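Local coordinates for protein adenylation domain (Streptomyces sp., PDB 5N9X) that belongs to the ANL superfamily of AMP-binding adenylation domains and binds adenosine-5'-triphosphate and threonine, at residues Ala243-Arg247 / Glu271-Leu275; Asp201-His207 / Ile251-Thr257. One frame throughout, in Å; residues are numbered along the deposited sequence.

Interaction 1: residues Ala243-Arg247 / Glu271-Leu275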
ATOM      1  N   ALA A 243       5.175  -6.020 -17.759  1.00 26.25           N
ATOM      2  CA  ALA A 243       4.574  -5.284 -18.859  1.00 31.01           C
ATOM      3  C   ALA A 243       3.870  -6.229 -19.850  1.00 21.41           C
ATOM      4  O   ALA A 243       2.755  -5.960 -20.276  1.00 19.64           O
ATOM      5  CB  ALA A 243       5.630  -4.442 -19.570  1.00 19.28           C
ATOM      6  N   ARG A 244       4.496  -7.347 -20.189  1.00 18.00           N
ATOM      7  CA  ARG A 244       3.956  -8.191 -21.242  1.00 20.42           C
ATOM      8  C   ARG A 244       2.666  -8.876 -20.797  1.00 22.40           C
ATOM      9  O   ARG A 244       1.697  -8.950 -21.552  1.00 23.37           O
ATOM     10  CB  ARG A 244       5.021  -9.190 -21.706  1.00 20.75           C
ATOM     11  CG  ARG A 244       5.794  -8.659 -22.909  1.00 28.22           C
ATOM     12  CD  ARG A 244       7.323  -8.761 -22.796  1.00 28.21           C
ATOM     13  NE  ARG A 244       7.859 -10.081 -23.098  1.00 24.37           N
ATOM     14  CZ  ARG A 244       9.122 -10.324 -23.446  1.00 29.69           C
ATOM     15  NH1 ARG A 244      10.002  -9.339 -23.566  1.00 22.15           N
ATOM     16  NH2 ARG A 244       9.507 -11.566 -23.689  1.00 28.77           N
ATOM     17  N   VAL A 245       2.633  -9.321 -19.551  1.00 26.45           N
ATOM     18  CA  VAL A 245       1.411  -9.864 -18.973  1.00 24.50           C
ATOM     19  C   VAL A 245       0.295  -8.816 -18.938  1.00 19.45           C
ATOM     20  O   VAL A 245      -0.873  -9.109 -19.232  1.00 16.33           O
ATOM     21  CB  VAL A 245       1.667 -10.390 -17.551  1.00 31.70           C
ATOM     22  CG1 VAL A 245       0.347 -10.682 -16.836  1.00 28.13           C
ATOM     23  CG2 VAL A 245       2.561 -11.617 -17.605  1.00 19.03           C
ATOM     24  N   VAL A 246       0.660  -7.585 -18.599  1.00 20.47           N
ATOM     25  CA  VAL A 246      -0.330  -6.516 -18.502  1.00 16.75           C
ATOM     26  C   VAL A 246      -1.060  -6.288 -19.838  1.00 23.31           C
ATOM     27  O   VAL A 246      -2.285  -6.113 -19.871  1.00 18.56           O
ATOM     28  CB  VAL A 246       0.316  -5.205 -18.029  1.00 23.24           C
ATOM     29  CG1 VAL A 246      -0.553  -3.996 -18.365  1.00 17.22           C
ATOM     30  CG2 VAL A 246       0.630  -5.291 -16.537  1.00 22.09           C
ATOM     31  N   ARG A 247      -0.316  -6.309 -20.942  1.00 29.34           N
ATOM     32  CA  ARG A 247      -0.931  -6.244 -22.260  1.00 22.08           C
ATOM     33  C   ARG A 247      -1.701  -7.527 -22.528  1.00 20.99           C
ATOM     34  O   ARG A 247      -2.916  -7.494 -22.750  1.00 20.79           O
ATOM     35  CB  ARG A 247       0.119  -6.001 -23.348  1.00 25.27           C
ATOM     36  CG  ARG A 247      -0.368  -6.257 -24.767  1.00 21.87           C
ATOM     37  CD  ARG A 247       0.465  -7.340 -25.420  1.00 22.94           C
ATOM     38  NE  ARG A 247       1.733  -6.824 -25.920  1.00 26.35           N
ATOM     39  CZ  ARG A 247       2.867  -7.516 -25.927  1.00 28.84           C
ATOM     40  NH1 ARG A 247       2.895  -8.756 -25.453  1.00 34.23           N
ATOM     41  NH2 ARG A 247       3.981  -6.965 -26.389  1.00 33.06           N
ATOM     42  N   GLU A 271      10.579  -1.827 -25.050  1.00 24.38           N
ATOM     43  CA  GLU A 271      10.057  -2.836 -25.960  1.00 24.31           C
ATOM     44  C   GLU A 271       8.944  -2.260 -26.878  1.00 22.52           C
ATOM     45  O   GLU A 271       8.529  -2.888 -27.842  1.00 22.28           O
ATOM     46  CB  GLU A 271       9.556  -4.043 -25.148  1.00 20.30           C
ATOM     47  CG  GLU A 271       9.037  -5.208 -25.995  1.00 41.14           C
ATOM     48  CD  GLU A 271       9.198  -6.558 -25.318  1.00 38.12           C
ATOM     49  OE1 GLU A 271      10.325  -6.855 -24.858  1.00 30.01           O
ATOM     50  OE2 GLU A 271       8.196  -7.313 -25.265  1.00 30.39           O
ATOM     51  N   GLY A 272       8.475  -1.053 -26.585  1.00 24.64           N
ATOM     52  CA  GLY A 272       7.447  -0.438 -27.412  1.00 19.97           C
ATOM     53  C   GLY A 272       6.099  -1.111 -27.254  1.00 16.26           C
ATOM     54  O   GLY A 272       5.339  -1.299 -28.212  1.00 18.49           O
ATOM     55  N   ILE A 273       5.787  -1.478 -26.029  1.00 15.76           N
ATOM     56  CA  ILE A 273       4.541  -2.172 -25.808  1.00 23.85           C
ATOM     57  C   ILE A 273       3.344  -1.210 -25.878  1.00 23.07           C
ATOM     58  O   ILE A 273       3.424  -0.050 -25.446  1.00 24.22           O
ATOM     59  CB  ILE A 273       4.573  -2.908 -24.475  1.00 19.20           C
ATOM     60  CG1 ILE A 273       5.714  -3.932 -24.484  1.00 18.79           C
ATOM     61  CG2 ILE A 273       3.240  -3.576 -24.213  1.00 20.31           C
ATOM     62  CD1 ILE A 273       6.004  -4.556 -23.103  1.00 21.49           C
ATOM     63  N   ASP A 274       2.244  -1.670 -26.456  1.00 18.58           N
ATOM     64  CA  ASP A 274       1.038  -0.859 -26.431  1.00 22.03           C
ATOM     65  C   ASP A 274       0.067  -1.460 -25.421  1.00 19.35           C
ATOM     66  O   ASP A 274       0.025  -2.678 -25.236  1.00 18.43           O
ATOM     67  CB  ASP A 274       0.413  -0.758 -27.830  1.00 16.48           C
ATOM     68  CG  ASP A 274      -0.620   0.365 -27.924  1.00 33.48           C
ATOM     69  OD1 ASP A 274      -0.354   1.486 -27.408  1.00 28.96           O
ATOM     70  OD2 ASP A 274      -1.699   0.126 -28.518  1.00 36.21           O
ATOM     71  N   LEU A 275      -0.690  -0.610 -24.742  1.00 18.49           N
ATOM     72  CA  LEU A 275      -1.668  -1.111 -23.782  1.00 16.33           C
ATOM     73  C   LEU A 275      -3.063  -0.531 -24.002  1.00 18.74           C
ATOM     74  O   LEU A 275      -3.596   0.161 -23.143  1.00 27.00           O
ATOM     75  CB  LEU A 275      -1.192  -0.831 -22.355  1.00 21.65           C
ATOM     76  CG  LEU A 275       0.202  -1.380 -22.023  1.00 19.13           C
ATOM     77  CD1 LEU A 275       0.849  -0.682 -20.823  1.00 15.57           C
ATOM     78  CD2 LEU A 275       0.156  -2.868 -21.834  1.00 15.19           C
TER
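The R244 guanidinium and E271 carboxylate planes stand 42° apart. Their salt bridge runs from R244 NH1 to E271 OE1 over 2.8 Å, but as a hydrogen bond it is weak, with an N-H...O angle of 118°. The R244 chain, bent at chi2 and chi3, crosses the glutamate at about a right angle and passes close to OE2 while NH1 reaches OE1. The R247 side chain crosses I273 at about a right angle, with NE 4.0 Å from I273 CG2, and its NH2 stays 4.4 Å from E271 OE2, too far for an ion pair, though the opposite charges probably attract. Beneath these polar ends the contact is apolar. I273 CD1 reaches A243 CB at 3.6 Å, and L275 CD2 sits 3.5 Å from R247 CB and 3.7 Å from V246 CG1. G272, with positive phi, is where the chain leaves helix 258-271, turning I273 and L275 onto the flank of helix 239-248. A243 and L275 also pack on V268 of helix 258-271, while D274 OD1 forms a salt bridge with R299 and L275 touches W296, so the loop, which leads on to strand 280-284, is also held against helix 290-300.

Interaction 2: residues Asp201-His207 / Ile251-Thr257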
ATOM      1  N   ASP A 201     -14.058  -5.148 -16.297  1.00 16.36           N
ATOM      2  CA  ASP A 201     -12.670  -4.822 -15.981  1.00 18.80           C
ATOM      3  C   ASP A 201     -11.798  -6.051 -15.640  1.00 17.02           C
ATOM      4  O   ASP A 201     -12.295  -7.122 -15.277  1.00 14.78           O
ATOM      5  CB  ASP A 201     -12.622  -3.784 -14.831  1.00 16.70           C
ATOM      6  CG  ASP A 201     -12.940  -2.367 -15.310  1.00 16.89           C
ATOM      7  OD1 ASP A 201     -12.295  -1.924 -16.279  1.00 14.12           O
ATOM      8  OD2 ASP A 201     -13.839  -1.708 -14.737  1.00 16.32           O
ATOM      9  N   ARG A 202     -10.491  -5.884 -15.824  1.00 16.43           N
ATOM     10  CA  ARG A 202      -9.512  -6.824 -15.326  1.00 13.13           C
ATOM     11  C   ARG A 202      -8.572  -6.082 -14.388  1.00 14.63           C
ATOM     12  O   ARG A 202      -7.906  -5.122 -14.802  1.00 18.89           O
ATOM     13  CB  ARG A 202      -8.719  -7.466 -16.454  1.00 14.49           C
ATOM     14  CG  ARG A 202      -9.360  -8.678 -17.100  1.00 23.49           C
ATOM     15  CD  ARG A 202      -9.837  -8.325 -18.487  1.00 17.24           C
ATOM     16  NE  ARG A 202     -10.190  -9.507 -19.254  1.00 23.75           N
ATOM     17  CZ  ARG A 202     -10.388  -9.506 -20.570  1.00 36.87           C
ATOM     18  NH1 ARG A 202     -10.267  -8.378 -21.263  1.00 29.77           N
ATOM     19  NH2 ARG A 202     -10.705 -10.634 -21.196  1.00 37.43           N
ATOM     20  N   TRP A 203      -8.520  -6.528 -13.134  1.00 13.19           N
ATOM     21  CA  TRP A 203      -7.651  -5.928 -12.136  1.00 13.86           C
ATOM     22  C   TRP A 203      -6.410  -6.811 -11.992  1.00 20.92           C
ATOM     23  O   TRP A 203      -6.499  -8.037 -12.057  1.00 17.34           O
ATOM     24  CB  TRP A 203      -8.374  -5.791 -10.800  1.00 14.36           C
ATOM     25  CG  TRP A 203      -9.450  -4.732 -10.765  1.00 15.28           C
ATOM     26  CD1 TRP A 203     -10.610  -4.712 -11.489  1.00  9.83           C
ATOM     27  CD2 TRP A 203      -9.484  -3.575  -9.929  1.00 10.96           C
ATOM     28  NE1 TRP A 203     -11.346  -3.611 -11.168  1.00  9.45           N
ATOM     29  CE2 TRP A 203     -10.681  -2.887 -10.219  1.00 10.96           C
ATOM     30  CE3 TRP A 203      -8.617  -3.052  -8.968  1.00  9.46           C
ATOM     31  CZ2 TRP A 203     -11.033  -1.690  -9.582  1.00 10.38           C
ATOM     32  CZ3 TRP A 203      -8.965  -1.887  -8.333  1.00 12.80           C
ATOM     33  CH2 TRP A 203     -10.168  -1.209  -8.643  1.00 13.14           C
ATOM     34  N   LEU A 204      -5.250  -6.195 -11.813  1.00 21.87           N
ATOM     35  CA  LEU A 204      -4.039  -6.970 -11.623  1.00 17.10           C
ATOM     36  C   LEU A 204      -3.770  -7.077 -10.134  1.00 14.93           C
ATOM     37  O   LEU A 204      -3.759  -6.063  -9.460  1.00 21.65           O
ATOM     38  CB  LEU A 204      -2.858  -6.313 -12.356  1.00 17.08           C
ATOM     39  CG  LEU A 204      -1.516  -7.049 -12.331  1.00 19.87           C
ATOM     40  CD1 LEU A 204      -1.669  -8.400 -13.018  1.00 13.88           C
ATOM     41  CD2 LEU A 204      -0.425  -6.223 -12.996  1.00 14.16           C
ATOM     42  N   LEU A 205      -3.587  -8.280  -9.599  1.00 15.10           N
ATOM     43  CA  LEU A 205      -3.108  -8.390  -8.219  1.00 15.91           C
ATOM     44  C   LEU A 205      -1.565  -8.311  -8.236  1.00 20.36           C
ATOM     45  O   LEU A 205      -0.855  -9.321  -8.290  1.00 14.18           O
ATOM     46  CB  LEU A 205      -3.613  -9.668  -7.537  1.00 13.48           C
ATOM     47  CG  LEU A 205      -3.114  -9.865  -6.093  1.00 14.47           C
ATOM     48  CD1 LEU A 205      -3.857  -8.942  -5.180  1.00 11.38           C
ATOM     49  CD2 LEU A 205      -3.329 -11.301  -5.614  1.00  9.77           C
ATOM     50  N   PHE A 206      -1.063  -7.082  -8.226  1.00 15.21           N
ATOM     51  CA  PHE A 206       0.365  -6.847  -8.260  1.00 17.07           C
ATOM     52  C   PHE A 206       1.010  -6.900  -6.858  1.00 18.51           C
ATOM     53  O   PHE A 206       2.190  -7.218  -6.728  1.00 15.78           O
ATOM     54  CB  PHE A 206       0.638  -5.498  -8.951  1.00 17.83           C
ATOM     55  CG  PHE A 206       2.100  -5.190  -9.144  1.00 25.00           C
ATOM     56  CD1 PHE A 206       2.837  -4.585  -8.132  1.00 23.22           C
ATOM     57  CD2 PHE A 206       2.748  -5.536 -10.320  1.00 28.92           C
ATOM     58  CE1 PHE A 206       4.185  -4.309  -8.300  1.00 23.67           C
ATOM     59  CE2 PHE A 206       4.102  -5.261 -10.494  1.00 21.74           C
ATOM     60  CZ  PHE A 206       4.814  -4.648  -9.484  1.00 23.78           C
ATOM     61  N   HIS A 207       0.235  -6.619  -5.816  1.00 14.49           N
ATOM     62  CA  HIS A 207       0.824  -6.379  -4.497  1.00 20.31           C
ATOM     63  C   HIS A 207       0.642  -7.505  -3.463  1.00 18.06           C
ATOM     64  O   HIS A 207      -0.284  -8.306  -3.547  1.00 14.41           O
ATOM     65  CB  HIS A 207       0.274  -5.063  -3.915  1.00 14.37           C
ATOM     66  CG  HIS A 207       0.673  -3.847  -4.690  1.00 14.06           C
ATOM     67  ND1 HIS A 207      -0.092  -3.321  -5.713  1.00 17.73           N
ATOM     68  CD2 HIS A 207       1.771  -3.066  -4.607  1.00 13.12           C
ATOM     69  CE1 HIS A 207       0.511  -2.254  -6.204  1.00 14.11           C
ATOM     70  NE2 HIS A 207       1.640  -2.073  -5.547  1.00 16.02           N
ATOM     71  N   ILE A 251      -5.328  -6.188 -18.925  1.00 20.68           N
ATOM     72  CA  ILE A 251      -5.622  -5.416 -17.729  1.00 16.59           C
ATOM     73  C   ILE A 251      -6.169  -4.015 -18.019  1.00 12.34           C
ATOM     74  O   ILE A 251      -5.632  -3.278 -18.845  1.00 16.75           O
ATOM     75  CB  ILE A 251      -4.358  -5.349 -16.855  1.00 20.86           C
ATOM     76  CG1 ILE A 251      -4.150  -6.722 -16.209  1.00 14.85           C
ATOM     77  CG2 ILE A 251      -4.463  -4.270 -15.789  1.00 14.24           C
ATOM     78  CD1 ILE A 251      -2.746  -7.096 -16.106  1.00 27.18           C
ATOM     79  N   THR A 252      -7.263  -3.668 -17.351  1.00 11.27           N
ATOM     80  CA  THR A 252      -7.886  -2.357 -17.506  1.00 12.62           C
ATOM     81  C   THR A 252      -7.626  -1.444 -16.284  1.00 13.73           C
ATOM     82  O   THR A 252      -7.710  -0.218 -16.385  1.00 13.54           O
ATOM     83  CB  THR A 252      -9.417  -2.493 -17.737  1.00 16.94           C
ATOM     84  OG1 THR A 252     -10.024  -3.085 -16.589  1.00 14.49           O
ATOM     85  CG2 THR A 252      -9.708  -3.377 -18.952  1.00 15.15           C
ATOM     86  N   VAL A 253      -7.332  -2.043 -15.133  1.00 13.89           N
ATOM     87  CA  VAL A 253      -7.095  -1.272 -13.915  1.00 15.57           C
ATOM     88  C   VAL A 253      -5.770  -1.674 -13.280  1.00 14.42           C
ATOM     89  O   VAL A 253      -5.667  -2.719 -12.634  1.00 15.40           O
ATOM     90  CB  VAL A 253      -8.236  -1.446 -12.878  1.00 13.90           C
ATOM     91  CG1 VAL A 253      -7.942  -0.622 -11.623  1.00 10.37           C
ATOM     92  CG2 VAL A 253      -9.588  -1.036 -13.490  1.00 13.22           C
ATOM     93  N   LEU A 254      -4.746  -0.855 -13.482  1.00 14.18           N
ATOM     94  CA  LEU A 254      -3.430  -1.171 -12.951  1.00 11.51           C
ATOM     95  C   LEU A 254      -3.110  -0.269 -11.744  1.00 14.15           C
ATOM     96  O   LEU A 254      -3.241   0.963 -11.817  1.00 13.06           O
ATOM     97  CB  LEU A 254      -2.364  -1.053 -14.059  1.00 11.01           C
ATOM     98  CG  LEU A 254      -0.903  -1.132 -13.582  1.00 14.60           C
ATOM     99  CD1 LEU A 254      -0.586  -2.489 -13.030  1.00 11.89           C
ATOM    100  CD2 LEU A 254       0.030  -0.843 -14.725  1.00 11.11           C
ATOM    101  N   ASN A 255      -2.723  -0.903 -10.634  1.00 13.78           N
ATOM    102  CA  ASN A 255      -2.249  -0.221  -9.412  1.00  9.60           C
ATOM    103  C   ASN A 255      -0.743  -0.349  -9.212  1.00  8.29           C
ATOM    104  O   ASN A 255      -0.192  -1.436  -9.232  1.00 11.55           O
ATOM    105  CB  ASN A 255      -2.966  -0.771  -8.173  1.00 10.79           C
ATOM    106  CG  ASN A 255      -4.424  -0.382  -8.124  1.00 12.16           C
ATOM    107  OD1 ASN A 255      -4.764   0.706  -7.657  1.00 14.01           O
ATOM    108  ND2 ASN A 255      -5.295  -1.267  -8.597  1.00 12.03           N
ATOM    109  N   GLN A 256      -0.082   0.775  -8.993  1.00 13.76           N
ATOM    110  CA  GLN A 256       1.378   0.812  -8.927  1.00 10.49           C
ATOM    111  C   GLN A 256       1.841   1.797  -7.866  1.00 11.46           C
ATOM    112  O   GLN A 256       1.229   2.831  -7.656  1.00 12.52           O
ATOM    113  CB  GLN A 256       1.969   1.209 -10.289  1.00 11.44           C
ATOM    114  CG  GLN A 256       1.877   0.187 -11.416  1.00 13.82           C
ATOM    115  CD  GLN A 256       2.945  -0.889 -11.318  1.00 19.55           C
ATOM    116  OE1 GLN A 256       4.022  -0.764 -11.908  1.00 17.79           O
ATOM    117  NE2 GLN A 256       2.656  -1.951 -10.568  1.00 19.60           N
ATOM    118  N   THR A 257       2.938   1.494  -7.193  1.00 15.89           N
ATOM    119  CA  THR A 257       3.635   2.563  -6.510  1.00 15.00           C
ATOM    120  C   THR A 257       4.374   3.358  -7.572  1.00 13.75           C
ATOM    121  O   THR A 257       4.588   2.866  -8.668  1.00 14.53           O
ATOM    122  CB  THR A 257       4.585   2.048  -5.467  1.00 12.76           C
ATOM    123  OG1 THR A 257       5.562   1.247  -6.119  1.00 13.53           O
ATOM    124  CG2 THR A 257       3.821   1.232  -4.432  1.00 17.25           C
TER
HETATM  125  O   HOH W   1      -4.837  -3.339  -9.963  1.00 21.86           O
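Two parallel strands, 202-205 and 253-256, start side by side in the core of the AMP-binding fold and then part, joined by a single bridge between W203 and V253. R202 O accepts two backbone bonds, from T252 N at 3.0 Å and V253 N at 3.1 Å. Next to it T252 OG1, turned back over its own main chain (chi1 63°), donates to D201 OD1 over 2.6 Å and accepts from R202 N at 2.9 Å. D201 OD1 is met on its anti side and also pairs with R279. V253 CG1 stands over one face of the W203 six-membered ring, a CH-pi contact 3.5 Å from its centroid and 4° off the normal. Past the bridge, where L204 N and V253 O are 3.6 Å apart, a water fills in, donating to L204 O and V253 O. Q256 NE2 donates to N255 O while lying 3.3 Å above the centre of the F206 ring, the amide turned 89° to that ring. The H207 edge faces N255 O, and its ND1 bonds to E217. Strand 202-205 and the parallel strand 227-230 are joined through helix 213-222 in a beta-alpha-beta crossover, and helix 239-248 then leads to 253-256, as in the alpha/beta core of ANL enzymes.

Overall arrangement
Helix 239-248 is followed in the chain by strand 253-256, so interactions 1 and 2, whose centres are 13 Å apart, share one helix-to-strand connection. Segments 201-207, 243-247, 251-257 and 271-275 follow in turn, from interaction 2 and interaction 1 alternately. V246 joins them: its O lies 3.2 Å from I251 N, a probable hydrogen bond, and its CG2 packs 3.8 Å from L204 CD2. Helix 258-271 follows strand 253-256 and ends at the 271-275 loop, with T257 OG1 capping A260 N at its start. The ligands lie at the interaction 2 end: the T257 side chain is about 7 Å from the bound threonine and about 8 Å from adenosine-5'-triphosphate, and H207 packs against the pocket residues F211 and F213.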